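Local coordinates for protein phosphodiesterase (Candida albicans, PDB 6CPU) that belongs to the phosphodiesterase family of largely helical, metal-binding proteins and carries a zinc and a magnesium ion in this model, at residues 164-169 with 369-374; 203-208 with 316-321. All blocks are in the same frame, centred on the assembly; numbering follows the deposited sequence.

Contact 1: residues 164-169 with 369-374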
loop_
_atom_site.group_PDB
_atom_site.type_symbol
_atom_site.label_atom_id
_atom_site.label_comp_id
_atom_site.label_asym_id
_atom_site.label_seq_id
_atom_site.Cartn_x
_atom_site.Cartn_y
_atom_site.Cartn_z
ATOM N N THR A 164 -8.139 6.321 -14.288
ATOM C CA THR A 164 -7.973 4.904 -14.553
ATOM C C THR A 164 -6.514 4.533 -14.373
ATOM O O THR A 164 -5.631 5.405 -14.326
ATOM C CB THR A 164 -8.371 4.547 -15.977
ATOM O OG1 THR A 164 -7.447 5.154 -16.883
ATOM C CG2 THR A 164 -9.779 4.994 -16.273
ATOM N N MET A 165 -6.262 3.235 -14.282
ATOM C CA MET A 165 -4.898 2.741 -14.130
ATOM C C MET A 165 -4.002 3.188 -15.278
ATOM O O MET A 165 -2.866 3.648 -15.039
ATOM C CB MET A 165 -4.905 1.213 -14.034
ATOM C CG MET A 165 -5.443 0.712 -12.693
ATOM S SD MET A 165 -5.736 -1.071 -12.753
ATOM C CE MET A 165 -4.057 -1.660 -12.736
ATOM N N THR A 166 -4.493 3.074 -16.515
ATOM C CA THR A 166 -3.674 3.473 -17.677
ATOM C C THR A 166 -3.382 4.975 -17.683
ATOM O O THR A 166 -2.272 5.393 -18.063
ATOM C CB THR A 166 -4.274 3.042 -19.033
ATOM O OG1 THR A 166 -5.600 3.554 -19.178
ATOM C CG2 THR A 166 -4.273 1.521 -19.150
ATOM N N TYR A 167 -4.341 5.777 -17.225
ATOM C CA TYR A 167 -4.165 7.233 -17.170
ATOM C C TYR A 167 -3.028 7.606 -16.208
ATOM O O TYR A 167 -2.147 8.437 -16.532
ATOM C CB TYR A 167 -5.468 7.899 -16.749
ATOM C CG TYR A 167 -5.298 9.321 -16.308
ATOM C CD1 TYR A 167 -5.164 10.340 -17.241
ATOM C CD2 TYR A 167 -5.250 9.646 -14.963
ATOM C CE1 TYR A 167 -5.000 11.651 -16.833
ATOM C CE2 TYR A 167 -5.087 10.950 -14.548
ATOM C CZ TYR A 167 -4.949 11.942 -15.489
ATOM O OH TYR A 167 -4.782 13.244 -15.076
ATOM N N ILE A 168 -3.047 6.998 -15.025
ATOM C CA ILE A 168 -2.055 7.299 -14.013
ATOM C C ILE A 168 -0.686 6.789 -14.472
ATOM O O ILE A 168 0.314 7.488 -14.336
ATOM C CB ILE A 168 -2.430 6.701 -12.640
ATOM C CG1 ILE A 168 -3.738 7.328 -12.130
ATOM C CG2 ILE A 168 -1.304 6.942 -11.646
ATOM C CD1 ILE A 168 -4.391 6.559 -10.988
ATOM N N LEU A 169 -0.660 5.588 -15.033
ATOM C CA LEU A 169 0.576 4.998 -15.535
ATOM C C LEU A 169 1.213 5.891 -16.618
ATOM O O LEU A 169 2.408 6.222 -16.547
ATOM C CB LEU A 169 0.257 3.622 -16.094
ATOM C CG LEU A 169 1.363 2.614 -16.305
ATOM C CD1 LEU A 169 2.086 2.291 -15.010
ATOM C CD2 LEU A 169 0.739 1.360 -16.909
ATOM N N ALA A 369 -3.387 -5.209 -18.817
ATOM C CA ALA A 369 -2.957 -6.527 -19.290
ATOM C C ALA A 369 -2.516 -6.458 -20.757
ATOM O O ALA A 369 -1.540 -7.106 -21.129
ATOM C CB ALA A 369 -4.073 -7.565 -19.112
ATOM N N LEU A 370 -3.209 -5.663 -21.572
ATOM C CA LEU A 370 -2.820 -5.491 -22.984
ATOM C C LEU A 370 -1.484 -4.757 -23.118
ATOM O O LEU A 370 -0.673 -5.099 -23.971
ATOM C CB LEU A 370 -3.910 -4.779 -23.788
ATOM C CG LEU A 370 -5.312 -5.407 -23.761
ATOM C CD1 LEU A 370 -6.205 -4.703 -24.763
ATOM C CD2 LEU A 370 -5.270 -6.901 -24.040
ATOM N N LEU A 371 -1.251 -3.765 -22.268
ATOM C CA LEU A 371 0.040 -3.048 -22.252
ATOM C C LEU A 371 1.206 -3.955 -21.861
ATOM O O LEU A 371 2.306 -3.875 -22.431
ATOM C CB LEU A 371 0.005 -1.892 -21.252
ATOM C CG LEU A 371 -0.597 -0.524 -21.534
ATOM C CD1 LEU A 371 -0.628 0.323 -20.262
ATOM C CD2 LEU A 371 0.195 0.198 -22.602
ATOM N N TYR A 372 0.966 -4.801 -20.860
ATOM C CA TYR A 372 2.020 -5.624 -20.274
ATOM C C TYR A 372 2.061 -7.054 -20.845
ATOM O O TYR A 372 2.758 -7.923 -20.310
ATOM C CB TYR A 372 1.875 -5.626 -18.744
ATOM C CG TYR A 372 2.307 -4.315 -18.124
ATOM C CD1 TYR A 372 3.595 -3.819 -18.329
ATOM C CD2 TYR A 372 1.450 -3.581 -17.317
ATOM C CE1 TYR A 372 4.004 -2.606 -17.785
ATOM C CE2 TYR A 372 1.859 -2.391 -16.744
ATOM C CZ TYR A 372 3.125 -1.892 -16.995
ATOM O OH TYR A 372 3.527 -0.707 -16.402
ATOM N N ASN A 373 1.297 -7.280 -21.909
ATOM C CA ASN A 373 1.287 -8.539 -22.648
ATOM C C ASN A 373 0.977 -9.740 -21.773
ATOM O O ASN A 373 1.546 -10.807 -21.965
ATOM C CB ASN A 373 2.629 -8.710 -23.351
ATOM C CG ASN A 373 2.963 -7.522 -24.220
ATOM O OD1 ASN A 373 2.188 -7.137 -25.092
ATOM N ND2 ASN A 373 4.091 -6.898 -23.950
ATOM N N ASP A 374 0.091 -9.538 -20.801
ATOM C CA ASP A 374 -0.254 -10.561 -19.807
ATOM C C ASP A 374 0.878 -10.965 -18.855
ATOM O O ASP A 374 0.683 -11.892 -18.055
ATOM C CB ASP A 374 -0.789 -11.841 -20.485
ATOM C CG ASP A 374 -2.059 -11.617 -21.263
ATOM O OD1 ASP A 374 -2.664 -10.529 -21.155
ATOM O OD2 ASP A 374 -2.474 -12.560 -21.984
#
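L169 meets two side chains of the 369-374 segment at once, L371 and Y372. Its CD2 methyl lies 3.8 Å from L371 CD1, the two leucine branches reaching toward each other tip to tip. The same methyl comes up obliquely to the Y372 ring, 3.9 Å from Y372 CE2. The phenol oxygen is nearer still, with Y372 OH 3.5 Å from L169 CD2. At 3.6 Å from L169 CD1 as well, Y372 OH nestles against both methyls of the leucine. A smaller touch is added by T166, whose CG2 sits 4.0 Å from L371 CD1, so this one leucine methyl is shared between T166 and L169, one helical turn apart.

Torsions explain the reach. L169 sends CG opposite its backbone N (chi1 -162°), extending both methyls across the gap, while Y372 has its CG anti to its carbonyl carbon, beside the backbone N (chi1 -74°), which brings the ring to them. Y372 is also the residue at which the chain leaves helical geometry, just beyond the end of helix 367-371, and D374 N bonds back to A369 O at 2.9 Å across that turn. On the other side T164 is the N-cap of its helix: T164 OG1 accepts from Y167 N at 3.2 Å, capping the first turn, on which T166 lies; L169 follows one turn on.

The contact therefore joins the start of helix 165-173 to the end of helix 367-371. Helix 377-394 packs against both partners, through S384 and L385 at L169 and S380 at Y372, while P367 and T368 adjoin T166.

Contact 2: residues 203-208 with 316-321. Unlike the reference sequence in segment 316-321: K316 (reference Thr).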
loop_
_atom_site.group_PDB
_atom_site.type_symbol
_atom_site.label_atom_id
_atom_site.label_comp_id
_atom_site.label_asym_id
_atom_site.label_seq_id
_atom_site.Cartn_x
_atom_site.Cartn_y
_atom_site.Cartn_z
ATOM N N ALA A 203 -2.031 11.037 18.145
ATOM C CA ALA A 203 -0.580 11.024 18.260
ATOM C C ALA A 203 -0.136 11.233 19.718
ATOM O O ALA A 203 0.970 11.710 19.971
ATOM C CB ALA A 203 0.016 12.101 17.352
ATOM N N SER A 204 -0.989 10.851 20.672
ATOM C CA SER A 204 -0.655 10.954 22.094
ATOM C C SER A 204 0.533 10.062 22.419
ATOM O O SER A 204 0.785 9.064 21.729
ATOM C CB SER A 204 -1.853 10.554 22.957
ATOM O OG SER A 204 -2.097 9.160 22.865
ATOM N N THR A 205 1.260 10.408 23.478
ATOM C CA THR A 205 2.431 9.645 23.873
ATOM C C THR A 205 2.078 8.180 24.096
ATOM O O THR A 205 2.805 7.293 23.666
ATOM C CB THR A 205 3.070 10.213 25.159
ATOM O OG1 THR A 205 3.407 11.583 24.942
ATOM C CG2 THR A 205 4.328 9.439 25.520
ATOM N N THR A 206 0.951 7.930 24.750
ATOM C CA THR A 206 0.521 6.552 24.990
ATOM C C THR A 206 0.280 5.793 23.691
ATOM O O THR A 206 0.752 4.660 23.553
ATOM C CB THR A 206 -0.716 6.489 25.876
ATOM O OG1 THR A 206 -0.370 7.012 27.163
ATOM C CG2 THR A 206 -1.189 5.045 26.042
ATOM N N ARG A 207 -0.421 6.407 22.743
ATOM C CA ARG A 207 -0.679 5.731 21.456
ATOM C C ARG A 207 0.601 5.445 20.689
ATOM O O ARG A 207 0.786 4.338 20.199
ATOM C CB ARG A 207 -1.653 6.520 20.563
ATOM C CG ARG A 207 -2.218 5.710 19.386
ATOM C CD ARG A 207 -2.830 4.397 19.853
ATOM N NE ARG A 207 -3.375 3.574 18.776
ATOM C CZ ARG A 207 -3.576 2.259 18.866
ATOM N NH1 ARG A 207 -3.280 1.598 19.987
ATOM N NH2 ARG A 207 -4.077 1.588 17.834
ATOM N N LEU A 208 1.479 6.442 20.562
ATOM C CA LEU A 208 2.729 6.243 19.827
ATOM C C LEU A 208 3.581 5.134 20.450
ATOM O O LEU A 208 4.210 4.339 19.731
ATOM C CB LEU A 208 3.527 7.553 19.719
ATOM C CG LEU A 208 2.800 8.721 19.046
ATOM C CD1 LEU A 208 3.752 9.897 18.882
ATOM C CD2 LEU A 208 2.160 8.342 17.716
ATOM N N LYS A 316 7.400 4.839 28.193
ATOM C CA LYS A 316 7.628 6.273 27.938
ATOM C C LYS A 316 8.229 6.602 26.563
ATOM O O LYS A 316 8.337 7.768 26.211
ATOM C CB LYS A 316 8.486 6.916 29.050
ATOM C CG LYS A 316 9.933 6.439 29.146
ATOM C CD LYS A 316 10.785 7.454 29.911
ATOM C CE LYS A 316 12.036 6.835 30.519
ATOM N NZ LYS A 316 12.923 6.210 29.500
ATOM N N HIS A 317 8.607 5.589 25.789
ATOM C CA HIS A 317 9.283 5.822 24.510
ATOM C C HIS A 317 8.263 5.933 23.374
ATOM O O HIS A 317 7.286 5.192 23.363
ATOM C CB HIS A 317 10.254 4.689 24.216
ATOM C CG HIS A 317 11.262 4.466 25.298
ATOM N ND1 HIS A 317 12.289 5.349 25.544
ATOM C CD2 HIS A 317 11.403 3.465 26.195
ATOM C CE1 HIS A 317 13.021 4.900 26.546
ATOM N NE2 HIS A 317 12.501 3.763 26.964
ATOM N N THR A 318 8.487 6.861 22.442
ATOM C CA THR A 318 7.607 7.018 21.269
ATOM C C THR A 318 8.253 6.563 19.958
ATOM O O THR A 318 7.598 6.586 18.913
ATOM C CB THR A 318 7.133 8.480 21.092
ATOM O OG1 THR A 318 8.270 9.351 21.002
ATOM C CG2 THR A 318 6.250 8.894 22.256
ATOM N N VAL A 319 9.522 6.155 20.008
ATOM C CA VAL A 319 10.199 5.568 18.855
ATOM C C VAL A 319 10.928 4.291 19.257
ATOM O O VAL A 319 11.134 4.038 20.445
ATOM C CB VAL A 319 11.196 6.545 18.192
ATOM C CG1 VAL A 319 10.480 7.799 17.714
ATOM C CG2 VAL A 319 12.340 6.905 19.134
ATOM N N LEU A 320 11.325 3.497 18.263
ATOM C CA LEU A 320 12.015 2.231 18.517
ATOM C C LEU A 320 13.408 2.531 19.073
ATOM O O LEU A 320 14.148 3.343 18.507
ATOM C CB LEU A 320 12.132 1.393 17.241
ATOM C CG LEU A 320 10.833 1.093 16.490
ATOM C CD1 LEU A 320 11.081 0.087 15.374
ATOM C CD2 LEU A 320 9.728 0.601 17.418
ATOM N N ILE A 321 13.740 1.903 20.199
ATOM C CA ILE A 321 15.020 2.137 20.864
ATOM C C ILE A 321 15.923 0.930 20.638
ATOM O O ILE A 321 15.701 -0.120 21.219
ATOM C CB ILE A 321 14.847 2.356 22.385
ATOM C CG1 ILE A 321 13.813 3.447 22.684
ATOM C CG2 ILE A 321 16.187 2.697 23.029
ATOM C CD1 ILE A 321 14.148 4.818 22.130
#
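T318 places its CG2 methyl between T205 and L208, and this small apolar meeting is the close part of the contact. T318 CG2 is 3.8 Å from T205 CG2, the two threonine side chains running at a slant to each other, and 4.0 Å from L208 CB. The branch carbon joins in, T318 CB lying 4.0 Å from L208 CB. It is the base of the leucine that does the touching here, and its CB points toward the loop. With T205 OG1 beside the backbone N (chi1 -57°), its CG2 is left anti to that N and turned to T318; T318 has its methyl trans to its own carbonyl carbon, with OG1 held between N and C (chi1 56°).

Toward K316 the fit slackens. The nearest approach there is T205 CG2 to the K316 carbonyl O, at 4.4 Å, and the K316 side chain, which differs from the reference sequence, starts away from the helix. Its CG instead lies over one face of the H317 ring, 4.2 Å above the plane, while I321 CG1 is on the opposite face. T205 and K316 are both exposed, so this margin faces solvent.

Residues 316-321 belong to the loop between helices 276-292 and 336-348, which packs here on the start of helix 205-216. Several polar groups are bonded otherwise: S204, the N-cap, accepts at OG from R207 N at 3.2 Å, R207 forms a salt bridge with D229, and the T318 carbonyl accepts from Y232 of helix 227-242. Directly across, the contact is small and apolar, with no donor-acceptor pair to fix its direction.

Contacts 1 and 2 lie on opposite sides of the chain's centre, 42 Å apart between centres and about 29 Å between nearest atoms, so neither touches the other. Along the sequence, contact 2 is nested within the loop that contact 1 closes. In each, the capped first turn of a helix meets a segment that lies within the part of the sequence shared by the phosphodiesterase family. Contact 1 is the nearer to the centre, at 18 Å against 23 Å, and the Y372 side chain is about 13 Å from the magnesium ion. Zinc is held by H278, H349, D350 and D462, none of which belongs to either contact.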